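Local coordinates for protein DTDP-4-dehydrorhamnose reductase, rfbD ortholog (Clostridium acetobutylicum, PDB 1VL0) that binds NADH and probably catalyses the reduction of dTDP-6-deoxy-L-lyxo-4-hexulose to dTDP-L-rhamnose, at residues V76-E80 / R253-R257; I125-D129 / Y266-L270; T193-D199 / C218-G222; K206-N212 / T271-I275. All coordinates share one frame; numbering follows the deposited sequence.

How the contacts relate
Contact 1 is a surface contact. It joins helix 76-81 to the loop 253-257 through two arginines gathered round one aspartate. Contacts 2 and 3 are buried, with 3 nearest the centre of the chain. Contact 2 mixes aromatic packing with one glutamate bond, and contact 3 relies on threonine hydroxyls, backbone groups and a cysteine. Contact 4 is partly buried and links the end of helix 197-210 to the loop after helix 266-270. Contacts 3 and 4 share helix 197-210 and a salt bridge between Lys221 and Asp274. Contacts 2 and 4 touch through Leu268 and Gly273, and both meet a second subunit. Contacts 1 and 4 lie on opposite sides of the chain's centre.

Contact 1 of 4, residues V76-E80 / R253-R257; sequences VDKCE and RPAKR
The carboxylate of Asp77 is held by three residues of the loop 253-257. Arg257 grips it end-on, one nitrogen to each oxygen. NH1 of Arg257 makes a nearly straight bond of 2.8 Å to OD1 of Asp77, on the syn side of that oxygen. NH2 of Arg257 reaches OD2 of Asp77 at 3.0 Å, but from above the carboxylate plane, as the two flat groups are turned 44° apart. The anti lone pair of Asp77 OD1 takes the backbone N of Ala255, 3.0 Å away, so this oxygen accepts two bonds. Arg253 crosses the aspartate at about a right angle and adds a second salt bridge, with NE 3.0 Å from Asp77 OD2. Two guanidinium groups so close would probably favour the ionised acid.

The packing lies around this network. The Pro254 ring borders the aspartate, with CD 3.4 Å from Asp77 OD1. Val76 has CG1 anti to its backbone N (chi1 167°). This branch lies over one face of the Arg257 guanidinium and presses on Ala255, the CG1 to CB distance being a tight 3.3 Å. Glu80 OE2 reaches Lys256 N through a water and also accepts from Ala136 N. Val76 touches Tyr137, which binds NADH. The arrangement is a salt-bridge network that ties helix 76-81, close to the cofactor site, to the loop between strand 242-246 and helix 266-270.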
loop_
_atom_site.group_PDB
_atom_site.type_symbol
_atom_site.label_atom_id
_atom_site.label_comp_id
_atom_site.label_asym_id
_atom_site.label_seq_id
_atom_site.Cartn_x
_atom_site.Cartn_y
_atom_site.Cartn_z
ATOM N N VAL A 76 4.485 -7.140 25.819
ATOM C CA VAL A 76 4.745 -5.806 25.264
ATOM C C VAL A 76 6.088 -5.241 25.702
ATOM O O VAL A 76 6.843 -4.719 24.876
ATOM C CB VAL A 76 3.594 -4.815 25.600
ATOM C CG1 VAL A 76 3.978 -3.382 25.309
ATOM C CG2 VAL A 76 2.345 -5.195 24.844
ATOM N N ASP A 77 6.396 -5.335 26.987
ATOM C CA ASP A 77 7.661 -4.797 27.497
ATOM C C ASP A 77 8.824 -5.616 26.984
ATOM O O ASP A 77 9.848 -5.055 26.635
ATOM C CB ASP A 77 7.664 -4.757 29.041
ATOM C CG ASP A 77 6.623 -3.788 29.607
ATOM O OD1 ASP A 77 6.580 -2.613 29.154
ATOM O OD2 ASP A 77 5.809 -4.106 30.498
ATOM N N LYS A 78 8.673 -6.941 26.945
ATOM C CA LYS A 78 9.729 -7.829 26.425
ATOM C C LYS A 78 10.039 -7.608 24.935
ATOM O O LYS A 78 11.147 -7.890 24.497
ATOM C CB LYS A 78 9.391 -9.323 26.676
ATOM C CG LYS A 78 9.966 -9.900 27.971
ATOM N N CYS A 79 9.070 -7.130 24.154
ATOM C CA CYS A 79 9.331 -6.800 22.738
ATOM C C CYS A 79 10.414 -5.730 22.582
ATOM O O CYS A 79 11.182 -5.754 21.621
ATOM C CB CYS A 79 8.047 -6.327 22.024
ATOM S SG CYS A 79 6.827 -7.620 21.727
ATOM N N GLU A 80 10.478 -4.796 23.525
ATOM C CA GLU A 80 11.471 -3.713 23.467
ATOM C C GLU A 80 12.877 -4.250 23.530
ATOM O O GLU A 80 13.753 -3.733 22.867
ATOM C CB GLU A 80 11.283 -2.699 24.597
ATOM C CG GLU A 80 9.974 -1.934 24.585
ATOM C CD GLU A 80 9.751 -1.101 23.319
ATOM O OE1 GLU A 80 10.727 -0.659 22.654
ATOM O OE2 GLU A 80 8.563 -0.880 23.009
ATOM N N ARG A 253 7.173 1.533 32.893
ATOM C CA ARG A 253 7.490 0.281 32.187
ATOM C C ARG A 253 8.312 0.542 30.930
ATOM O O ARG A 253 8.289 1.651 30.409
ATOM C CB ARG A 253 6.211 -0.423 31.758
ATOM C CG ARG A 253 5.309 -0.990 32.849
ATOM C CD ARG A 253 5.859 -2.062 33.753
ATOM N NE ARG A 253 5.260 -3.330 33.325
ATOM C CZ ARG A 253 3.935 -3.597 33.338
ATOM N NH1 ARG A 253 3.052 -2.696 33.783
ATOM N NH2 ARG A 253 3.481 -4.776 32.903
ATOM N N PRO A 254 9.054 -0.467 30.454
ATOM C CA PRO A 254 9.892 -0.334 29.231
ATOM C C PRO A 254 9.171 0.117 27.956
ATOM O O PRO A 254 9.755 0.845 27.157
ATOM C CB PRO A 254 10.478 -1.746 29.043
ATOM C CG PRO A 254 10.461 -2.349 30.417
ATOM C CD PRO A 254 9.233 -1.785 31.098
ATOM N N ALA A 255 7.938 -0.337 27.761
ATOM C CA ALA A 255 7.152 0.023 26.576
ATOM C C ALA A 255 6.183 1.207 26.846
ATOM O O ALA A 255 5.475 1.228 27.876
ATOM C CB ALA A 255 6.379 -1.193 26.063
ATOM N N LYS A 256 6.165 2.175 25.920
ATOM C CA LYS A 256 5.179 3.262 25.922
ATOM C C LYS A 256 3.779 2.683 25.674
ATOM O O LYS A 256 3.567 1.940 24.696
ATOM C CB LYS A 256 5.493 4.341 24.848
ATOM C CG LYS A 256 6.783 5.142 25.084
ATOM C CD LYS A 256 7.139 6.050 23.892
ATOM N N ARG A 257 2.849 3.011 26.586
ATOM C CA ARG A 257 1.433 2.628 26.478
ATOM C C ARG A 257 0.572 3.826 26.147
ATOM O O ARG A 257 0.820 4.916 26.653
ATOM C CB ARG A 257 0.952 2.002 27.780
ATOM C CG ARG A 257 1.265 0.517 27.832
ATOM C CD ARG A 257 1.558 0.026 29.189
ATOM N NE ARG A 257 1.864 -1.400 29.168
ATOM C CZ ARG A 257 3.084 -1.923 29.139
ATOM N NH1 ARG A 257 4.173 -1.141 29.093
ATOM N NH2 ARG A 257 3.211 -3.248 29.155
HETATM O O HOH W 1 7.913 1.799 23.753
#

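Contact 2 of 4, residues I125-D129 / Y266-L270; sequences ITEFD and YMLEL
A type I beta turn from Thr126 to Asp129 sets Thr126, Glu127 and Phe128 against helix 266-270. Its first residue also forms an ST turn, in which Thr126 OG1 accepts from Phe128 N at 3.0 Å. The backbone bond from Asp129 N to Thr126 O closes the beta turn, and Asp129 OD2 accepts from Thr126 N.

Glu127 makes the polar link. Its OE2 accepts from Met267 N at 3.1 Å, with the donor 44° out of the carboxylate plane. The same oxygen takes His217 N and a water that bridges to Leu268 N, so three donors grip it. The chain of Glu127 bends at chi2 (87°), which carries its CD to 3.4 Å from Met267 CG.

The apolar part centres on Phe128. Its ring edge meets Tyr266, with CE2 of Phe128 3.9 Å from CD2 of Tyr266, and the two side chains cross at about a right angle. Leu270 CD1 comes to the same edge and also sits over the centre of the Tyr266 ring. The selenium of selenomethionine Met267 lies 3.7 Å from Phe128 CZ, an oblique Met-aromatic contact. Thr126 runs beside Tyr266, pointing the same way, with CG2 3.7 Å from CD2 of the ring.

In a second subunit, Tyr87 stacks on Phe128 and Asp84 is hydrogen-bonded to Tyr266 OH. Within the chain, Met267 rests on Phe216 of strand 214-217, while the turn lies in the loop between strand 107-113 and helix 136-151.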
loop_
_atom_site.group_PDB
_atom_site.type_symbol
_atom_site.label_atom_id
_atom_site.label_comp_id
_atom_site.label_asym_id
_atom_site.label_seq_id
_atom_site.Cartn_x
_atom_site.Cartn_y
_atom_site.Cartn_z
ATOM N N ILE A 125 -11.225 5.746 17.840
ATOM C CA ILE A 125 -10.329 5.766 16.692
ATOM C C ILE A 125 -10.898 4.848 15.659
ATOM O O ILE A 125 -11.213 3.714 15.969
ATOM C CB ILE A 125 -8.938 5.301 17.117
ATOM C CG1 ILE A 125 -8.415 6.180 18.255
ATOM C CG2 ILE A 125 -7.991 5.340 15.968
ATOM C CD1 ILE A 125 -7.276 5.474 19.019
ATOM N N THR A 126 -11.034 5.335 14.430
ATOM C CA THR A 126 -11.541 4.502 13.334
ATOM C C THR A 126 -10.430 3.902 12.490
ATOM O O THR A 126 -9.277 4.280 12.564
ATOM C CB THR A 126 -12.470 5.236 12.386
ATOM O OG1 THR A 126 -11.705 5.942 11.419
ATOM C CG2 THR A 126 -13.357 6.209 13.079
ATOM N N GLU A 127 -10.821 2.935 11.686
ATOM C CA GLU A 127 -9.902 2.262 10.789
ATOM C C GLU A 127 -9.282 3.198 9.733
ATOM O O GLU A 127 -8.376 2.804 9.057
ATOM C CB GLU A 127 -10.670 1.170 10.061
ATOM C CG GLU A 127 -11.218 0.055 10.951
ATOM C CD GLU A 127 -12.600 0.317 11.558
ATOM O OE1 GLU A 127 -13.018 1.502 11.696
ATOM O OE2 GLU A 127 -13.253 -0.682 11.932
ATOM N N PHE A 128 -9.834 4.410 9.568
ATOM C CA PHE A 128 -9.349 5.369 8.590
ATOM C C PHE A 128 -8.410 6.410 9.209
ATOM O O PHE A 128 -7.926 7.268 8.531
ATOM C CB PHE A 128 -10.517 6.076 7.905
ATOM C CG PHE A 128 -11.517 5.143 7.305
ATOM C CD1 PHE A 128 -11.150 4.277 6.299
ATOM C CD2 PHE A 128 -12.805 5.076 7.784
ATOM C CE1 PHE A 128 -12.074 3.359 5.746
ATOM C CE2 PHE A 128 -13.725 4.176 7.243
ATOM C CZ PHE A 128 -13.348 3.323 6.199
ATOM N N ASP A 129 -8.189 6.325 10.505
ATOM C CA ASP A 129 -7.270 7.192 11.185
ATOM C C ASP A 129 -5.823 6.750 10.981
ATOM O O ASP A 129 -5.559 5.599 10.698
ATOM C CB ASP A 129 -7.619 7.209 12.674
ATOM C CG ASP A 129 -8.898 7.976 12.957
ATOM O OD1 ASP A 129 -9.220 8.891 12.165
ATOM O OD2 ASP A 129 -9.620 7.738 13.929
ATOM N N TYR A 266 -15.959 1.042 13.547
ATOM C CA TYR A 266 -16.612 1.836 12.468
ATOM C C TYR A 266 -16.916 1.035 11.210
ATOM O O TYR A 266 -17.981 1.125 10.619
ATOM C CB TYR A 266 -15.734 3.023 12.150
ATOM C CG TYR A 266 -16.406 4.171 11.449
ATOM C CD1 TYR A 266 -17.702 4.539 11.719
ATOM C CD2 TYR A 266 -15.702 4.908 10.492
ATOM C CE1 TYR A 266 -18.297 5.622 11.038
ATOM C CE2 TYR A 266 -16.258 5.940 9.826
ATOM C CZ TYR A 266 -17.567 6.312 10.108
ATOM O OH TYR A 266 -18.083 7.387 9.419
HETATM N N MSE A 267 -16.001 0.181 10.823
HETATM C CA MSE A 267 -16.238 -0.640 9.615
HETATM C C MSE A 267 -17.359 -1.612 9.800
HETATM O O MSE A 267 -18.105 -1.912 8.849
HETATM C CB MSE A 267 -14.960 -1.384 9.227
HETATM C CG MSE A 267 -13.948 -0.481 8.560
HETATM SE SE MSE A 267 -14.470 -0.174 6.674
HETATM C CE MSE A 267 -14.293 -1.996 5.992
ATOM N N LEU A 268 -17.491 -2.147 11.006
ATOM C CA LEU A 268 -18.664 -2.965 11.320
ATOM C C LEU A 268 -19.963 -2.177 11.251
ATOM O O LEU A 268 -20.940 -2.612 10.612
ATOM C CB LEU A 268 -18.501 -3.638 12.669
ATOM C CG LEU A 268 -17.513 -4.808 12.697
ATOM C CD1 LEU A 268 -17.367 -5.310 14.137
ATOM C CD2 LEU A 268 -17.932 -5.961 11.775
ATOM N N GLU A 269 -19.959 -0.997 11.860
ATOM C CA GLU A 269 -21.106 -0.088 11.816
ATOM C C GLU A 269 -21.504 0.303 10.394
ATOM O O GLU A 269 -22.669 0.398 10.071
ATOM C CB GLU A 269 -20.793 1.183 12.592
ATOM C CG GLU A 269 -20.659 1.006 14.095
ATOM C CD GLU A 269 -20.170 2.309 14.799
ATOM O OE1 GLU A 269 -20.038 3.339 14.147
ATOM O OE2 GLU A 269 -19.908 2.305 16.020
ATOM N N LEU A 270 -20.514 0.532 9.541
ATOM C CA LEU A 270 -20.756 0.962 8.175
ATOM C C LEU A 270 -21.111 -0.191 7.229
ATOM O O LEU A 270 -21.486 0.075 6.093
ATOM C CB LEU A 270 -19.508 1.653 7.615
ATOM C CG LEU A 270 -18.993 2.972 8.195
ATOM C CD1 LEU A 270 -17.666 3.291 7.532
ATOM C CD2 LEU A 270 -19.991 4.067 7.982
HETATM O O HOH W 2 -15.105 -2.314 12.827
#

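Contact 3 of 4, residues T193-D199 / C218-G222; sequences TPTSTVD and CTCKG
Thr193 OG1 is gripped by two groups. It donates to the carbonyl O of Gly222 at 2.7 Å, and a water donates to it. The carbonyl is met from above its plane, with a C=O to donor angle of 136°. The same water donates to Thr219 OG1, so the two threonine hydroxyls are also joined through it. The methyl of Thr193 stands anti to the backbone N, which sets CG2 3.1 Å from the carbonyl O of Cys220. Gly222 has a positive phi of 101°; at this backbone a CB would press on the carbonyl O of the residue before, so the position calls for glycine.

Thr195 makes the second direct bond. Its OG1 accepts from Cys220 N at 3.1 Å, at an N-H to acceptor angle of 156°. The hydroxyl also lies 3.1 Å from CB of Thr219, and the two threonine side chains cross at about a right angle.

Cys220 fills the middle of the contact. Its CB rests 3.3 Å from the carbonyl O of Pro194. Its SG lies 3.6 Å from OD1 of Asp199; that oxygen has its bonds from Arg277 and Ser282. Ser196 is the N-cap of helix 197-210, with OG accepting from Val198 N at 3.2 Å.

Thr195 lies near Leu163, which binds NADH. Thr219 OG1 is hydrogen-bonded to an unidentified molecule, probably from the crystallisation liquor. Strands 191-196 and 214-217 both pair in parallel with strand 155-164. Helix 197-210 connects them in sequence, a beta-alpha-beta connection in the central sheet; the contact joins the end of its first strand to the loop after its second.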
loop_
_atom_site.group_PDB
_atom_site.type_symbol
_atom_site.label_atom_id
_atom_site.label_comp_id
_atom_site.label_asym_id
_atom_site.label_seq_id
_atom_site.Cartn_x
_atom_site.Cartn_y
_atom_site.Cartn_z
ATOM N N THR A 193 -11.241 -0.215 25.949
ATOM C CA THR A 193 -12.410 -1.016 26.205
ATOM C C THR A 193 -11.992 -2.481 26.361
ATOM O O THR A 193 -11.409 -3.032 25.420
ATOM C CB THR A 193 -13.386 -0.986 25.031
ATOM O OG1 THR A 193 -13.536 0.361 24.559
ATOM C CG2 THR A 193 -14.771 -1.498 25.514
ATOM N N PRO A 194 -12.332 -3.093 27.513
ATOM C CA PRO A 194 -12.107 -4.534 27.750
ATOM C C PRO A 194 -12.839 -5.332 26.713
ATOM O O PRO A 194 -13.982 -4.971 26.402
ATOM C CB PRO A 194 -12.741 -4.756 29.123
ATOM C CG PRO A 194 -12.689 -3.353 29.798
ATOM C CD PRO A 194 -12.950 -2.420 28.685
ATOM N N THR A 195 -12.199 -6.393 26.161
ATOM C CA THR A 195 -12.773 -7.153 25.090
ATOM C C THR A 195 -12.656 -8.612 25.347
ATOM O O THR A 195 -11.588 -9.093 25.714
ATOM C CB THR A 195 -12.093 -6.785 23.739
ATOM O OG1 THR A 195 -12.337 -5.397 23.483
ATOM C CG2 THR A 195 -12.731 -7.530 22.546
ATOM N N SER A 196 -13.798 -9.287 25.241
ATOM C CA SER A 196 -13.865 -10.745 25.470
ATOM C C SER A 196 -13.530 -11.417 24.174
ATOM O O SER A 196 -13.945 -10.949 23.148
ATOM C CB SER A 196 -15.298 -11.187 25.903
ATOM O OG SER A 196 -15.354 -12.620 26.053
ATOM N N THR A 197 -12.865 -12.573 24.213
ATOM C CA THR A 197 -12.632 -13.356 22.996
ATOM C C THR A 197 -13.910 -13.875 22.374
ATOM O O THR A 197 -13.950 -14.259 21.202
ATOM C CB THR A 197 -11.717 -14.571 23.266
ATOM O OG1 THR A 197 -12.187 -15.310 24.420
ATOM C CG2 THR A 197 -10.322 -14.117 23.610
ATOM N N VAL A 198 -14.968 -13.956 23.154
ATOM C CA VAL A 198 -16.228 -14.475 22.630
ATOM C C VAL A 198 -16.712 -13.539 21.549
ATOM O O VAL A 198 -17.164 -13.982 20.514
ATOM C CB VAL A 198 -17.311 -14.564 23.744
ATOM C CG1 VAL A 198 -18.719 -14.854 23.152
ATOM C CG2 VAL A 198 -16.894 -15.623 24.771
ATOM N N ASP A 199 -16.680 -12.233 21.837
ATOM C CA ASP A 199 -17.139 -11.221 20.869
ATOM C C ASP A 199 -16.185 -11.091 19.668
ATOM O O ASP A 199 -16.630 -10.858 18.561
ATOM C CB ASP A 199 -17.228 -9.860 21.567
ATOM C CG ASP A 199 -18.281 -9.856 22.638
ATOM O OD1 ASP A 199 -17.935 -10.321 23.751
ATOM O OD2 ASP A 199 -19.479 -9.484 22.414
ATOM N N CYS A 218 -12.276 -4.263 16.365
ATOM C CA CYS A 218 -13.180 -5.132 17.099
ATOM C C CYS A 218 -12.822 -5.179 18.573
ATOM O O CYS A 218 -12.066 -6.064 19.015
ATOM C CB CYS A 218 -13.165 -6.549 16.527
ATOM S SG CYS A 218 -14.446 -7.498 17.355
ATOM N N THR A 219 -13.318 -4.174 19.308
ATOM C CA THR A 219 -13.413 -4.228 20.736
ATOM C C THR A 219 -14.915 -4.184 21.163
ATOM O O THR A 219 -15.817 -3.842 20.379
ATOM C CB THR A 219 -12.635 -3.071 21.395
ATOM O OG1 THR A 219 -13.148 -1.804 20.953
ATOM C CG2 THR A 219 -11.195 -3.087 20.970
ATOM N N CYS A 220 -15.149 -4.507 22.436
ATOM C CA CYS A 220 -16.481 -4.426 22.982
ATOM C C CYS A 220 -16.974 -2.969 22.986
ATOM O O CYS A 220 -16.192 -2.023 22.828
ATOM C CB CYS A 220 -16.549 -5.111 24.378
ATOM S SG CYS A 220 -16.629 -6.970 24.343
ATOM N N LYS A 221 -18.285 -2.776 23.113
ATOM C CA LYS A 221 -18.836 -1.410 23.140
ATOM C C LYS A 221 -18.520 -0.717 24.437
ATOM O O LYS A 221 -18.367 -1.367 25.477
ATOM C CB LYS A 221 -20.337 -1.425 22.926
ATOM C CG LYS A 221 -20.799 -2.011 21.625
ATOM C CD LYS A 221 -22.328 -1.913 21.589
ATOM C CE LYS A 221 -23.025 -2.815 20.612
ATOM N NZ LYS A 221 -22.478 -2.677 19.357
ATOM N N GLY A 222 -18.410 0.613 24.393
ATOM C CA GLY A 222 -18.159 1.385 25.583
ATOM C C GLY A 222 -16.712 1.808 25.738
ATOM O O GLY A 222 -15.895 1.640 24.833
HETATM O O HOH W 3 -11.722 -0.072 22.340
#

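Contact 4 of 4, residues K206-N212 / T271-I275; sequences KVIDEKN and TTGDI
Glu210 and Thr272 come from opposite directions, and the hydroxyl of Thr272 meets the carboxylate of Glu210. Thr272 OG1 donates to OE1 of Glu210 at 2.6 Å, on the syn side of that oxygen and 24° out of the carboxylate plane. The methyl of Thr272 comes in beside the hydroxyl, with CG2 3.4 Å from the same OE1.

Lys206 slides past Thr272 in the opposite direction. It runs out extended, and a bend at its end (chi4 45°) turns NZ toward two acceptors. One is the carbonyl O of Thr272, 3.1 Å from NZ, approached from well above the carbonyl plane. The other is OE2 of Glu210, 2.9 Å from NZ, in a salt bridge one helical turn along. Each oxygen of this carboxylate therefore has its own main partner. The aliphatic part of Lys206 passes Ile275 in the same antiparallel way, with CD 3.9 Å from CD1.

These residues mark the end of helix 197-210, which finishes in a Schellman motif. Lys211 takes a positive phi there, and Lys211 N and Asn212 N bond back into the last turn. This reversal brings Asn212 out toward the loop 271-275.

Asn212 meets Thr271 at a slant. Its ND2 donates to OG1 of Thr271 at 3.2 Å, nearly straight and in the plane of the amide. Thr271 OG1 has a further bond to the carbonyl O of Met267. The amide oxygen of Asn212 is taken by Lys95 of a second subunit, and Val52 of that subunit packs on Thr272.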
loop_
_atom_site.group_PDB
_atom_site.type_symbol
_atom_site.label_atom_id
_atom_site.label_comp_id
_atom_site.label_asym_id
_atom_site.label_seq_id
_atom_site.Cartn_x
_atom_site.Cartn_y
_atom_site.Cartn_z
ATOM N N LYS A 206 -17.851 -14.030 11.513
ATOM C CA LYS A 206 -18.841 -13.267 10.733
ATOM C C LYS A 206 -18.256 -12.686 9.413
ATOM O O LYS A 206 -18.831 -12.864 8.334
ATOM C CB LYS A 206 -19.375 -12.101 11.583
ATOM C CG LYS A 206 -20.392 -11.135 10.917
ATOM C CD LYS A 206 -20.583 -9.820 11.817
ATOM C CE LYS A 206 -21.550 -8.727 11.214
ATOM N NZ LYS A 206 -22.831 -9.415 10.684
ATOM N N VAL A 207 -17.160 -11.942 9.507
ATOM C CA VAL A 207 -16.585 -11.328 8.310
ATOM C C VAL A 207 -16.134 -12.378 7.304
ATOM O O VAL A 207 -16.279 -12.178 6.110
ATOM C CB VAL A 207 -15.478 -10.304 8.582
ATOM C CG1 VAL A 207 -16.053 -9.125 9.402
ATOM C CG2 VAL A 207 -14.281 -10.911 9.289
ATOM N N ILE A 208 -15.563 -13.475 7.763
ATOM C CA ILE A 208 -15.219 -14.588 6.844
ATOM C C ILE A 208 -16.440 -15.096 6.103
ATOM O O ILE A 208 -16.436 -15.344 4.902
ATOM C CB ILE A 208 -14.568 -15.768 7.614
ATOM C CG1 ILE A 208 -13.193 -15.368 8.160
ATOM C CG2 ILE A 208 -14.411 -17.006 6.768
ATOM C CD1 ILE A 208 -12.666 -16.466 9.149
ATOM N N ASP A 209 -17.485 -15.311 6.852
ATOM C CA ASP A 209 -18.720 -15.806 6.308
ATOM C C ASP A 209 -19.275 -14.897 5.210
ATOM O O ASP A 209 -19.822 -15.366 4.242
ATOM C CB ASP A 209 -19.726 -15.858 7.443
ATOM C CG ASP A 209 -20.642 -16.999 7.334
ATOM O OD1 ASP A 209 -21.559 -16.953 6.471
ATOM O OD2 ASP A 209 -20.520 -17.977 8.109
ATOM N N GLU A 210 -19.171 -13.575 5.416
ATOM C CA GLU A 210 -19.670 -12.559 4.486
ATOM C C GLU A 210 -18.739 -12.254 3.313
ATOM O O GLU A 210 -19.137 -11.558 2.375
ATOM C CB GLU A 210 -19.901 -11.233 5.258
ATOM C CG GLU A 210 -20.955 -11.377 6.350
ATOM C CD GLU A 210 -21.025 -10.224 7.310
ATOM O OE1 GLU A 210 -20.098 -9.374 7.359
ATOM O OE2 GLU A 210 -22.028 -10.200 8.054
ATOM N N LYS A 211 -17.499 -12.718 3.408
ATOM C CA LYS A 211 -16.373 -12.229 2.575
ATOM C C LYS A 211 -16.237 -10.701 2.586
ATOM O O LYS A 211 -16.076 -10.057 1.554
ATOM C CB LYS A 211 -16.479 -12.816 1.185
ATOM C CG LYS A 211 -16.234 -14.326 1.228
ATOM C CD LYS A 211 -15.896 -14.870 -0.130
ATOM C CE LYS A 211 -15.992 -16.392 -0.191
ATOM N NZ LYS A 211 -15.062 -17.080 0.719
ATOM N N ASN A 212 -16.313 -10.157 3.806
ATOM C CA ASN A 212 -16.306 -8.716 4.082
ATOM C C ASN A 212 -14.852 -8.370 4.379
ATOM O O ASN A 212 -14.437 -8.273 5.496
ATOM C CB ASN A 212 -17.222 -8.442 5.253
ATOM C CG ASN A 212 -17.544 -6.947 5.440
ATOM O OD1 ASN A 212 -17.152 -6.068 4.632
ATOM N ND2 ASN A 212 -18.254 -6.663 6.529
ATOM N N THR A 271 -20.914 -1.438 7.655
ATOM C CA THR A 271 -21.143 -2.590 6.792
ATOM C C THR A 271 -22.236 -3.492 7.343
ATOM O O THR A 271 -23.404 -3.130 7.241
ATOM C CB THR A 271 -19.850 -3.347 6.461
ATOM O OG1 THR A 271 -19.205 -3.794 7.639
ATOM C CG2 THR A 271 -18.776 -2.413 5.805
ATOM N N THR A 272 -21.899 -4.620 7.977
ATOM C CA THR A 272 -22.904 -5.599 8.353
ATOM C C THR A 272 -23.236 -5.619 9.831
ATOM O O THR A 272 -23.891 -6.539 10.283
ATOM C CB THR A 272 -22.451 -7.004 7.922
ATOM O OG1 THR A 272 -21.104 -7.214 8.357
ATOM C CG2 THR A 272 -22.385 -7.117 6.386
ATOM N N GLY A 273 -22.761 -4.636 10.587
ATOM C CA GLY A 273 -23.221 -4.433 11.941
ATOM C C GLY A 273 -22.245 -4.752 13.065
ATOM O O GLY A 273 -21.590 -5.788 13.069
ATOM N N ASP A 274 -22.144 -3.832 14.018
ATOM C CA ASP A 274 -21.324 -4.022 15.209
ATOM C C ASP A 274 -22.020 -4.950 16.216
ATOM O O ASP A 274 -22.754 -4.511 17.099
ATOM C CB ASP A 274 -20.980 -2.700 15.877
ATOM C CG ASP A 274 -20.031 -2.894 17.076
ATOM O OD1 ASP A 274 -19.532 -4.053 17.239
ATOM O OD2 ASP A 274 -19.693 -1.976 17.866
ATOM N N ILE A 275 -21.769 -6.241 16.080
ATOM C CA ILE A 275 -22.368 -7.237 16.942
ATOM C C ILE A 275 -21.715 -7.410 18.290
ATOM O O ILE A 275 -22.131 -8.257 19.035
ATOM C CB ILE A 275 -22.422 -8.587 16.209
ATOM C CG1 ILE A 275 -21.018 -9.095 15.825
ATOM C CG2 ILE A 275 -23.308 -8.463 14.965
ATOM C CD1 ILE A 275 -20.974 -10.577 15.596
#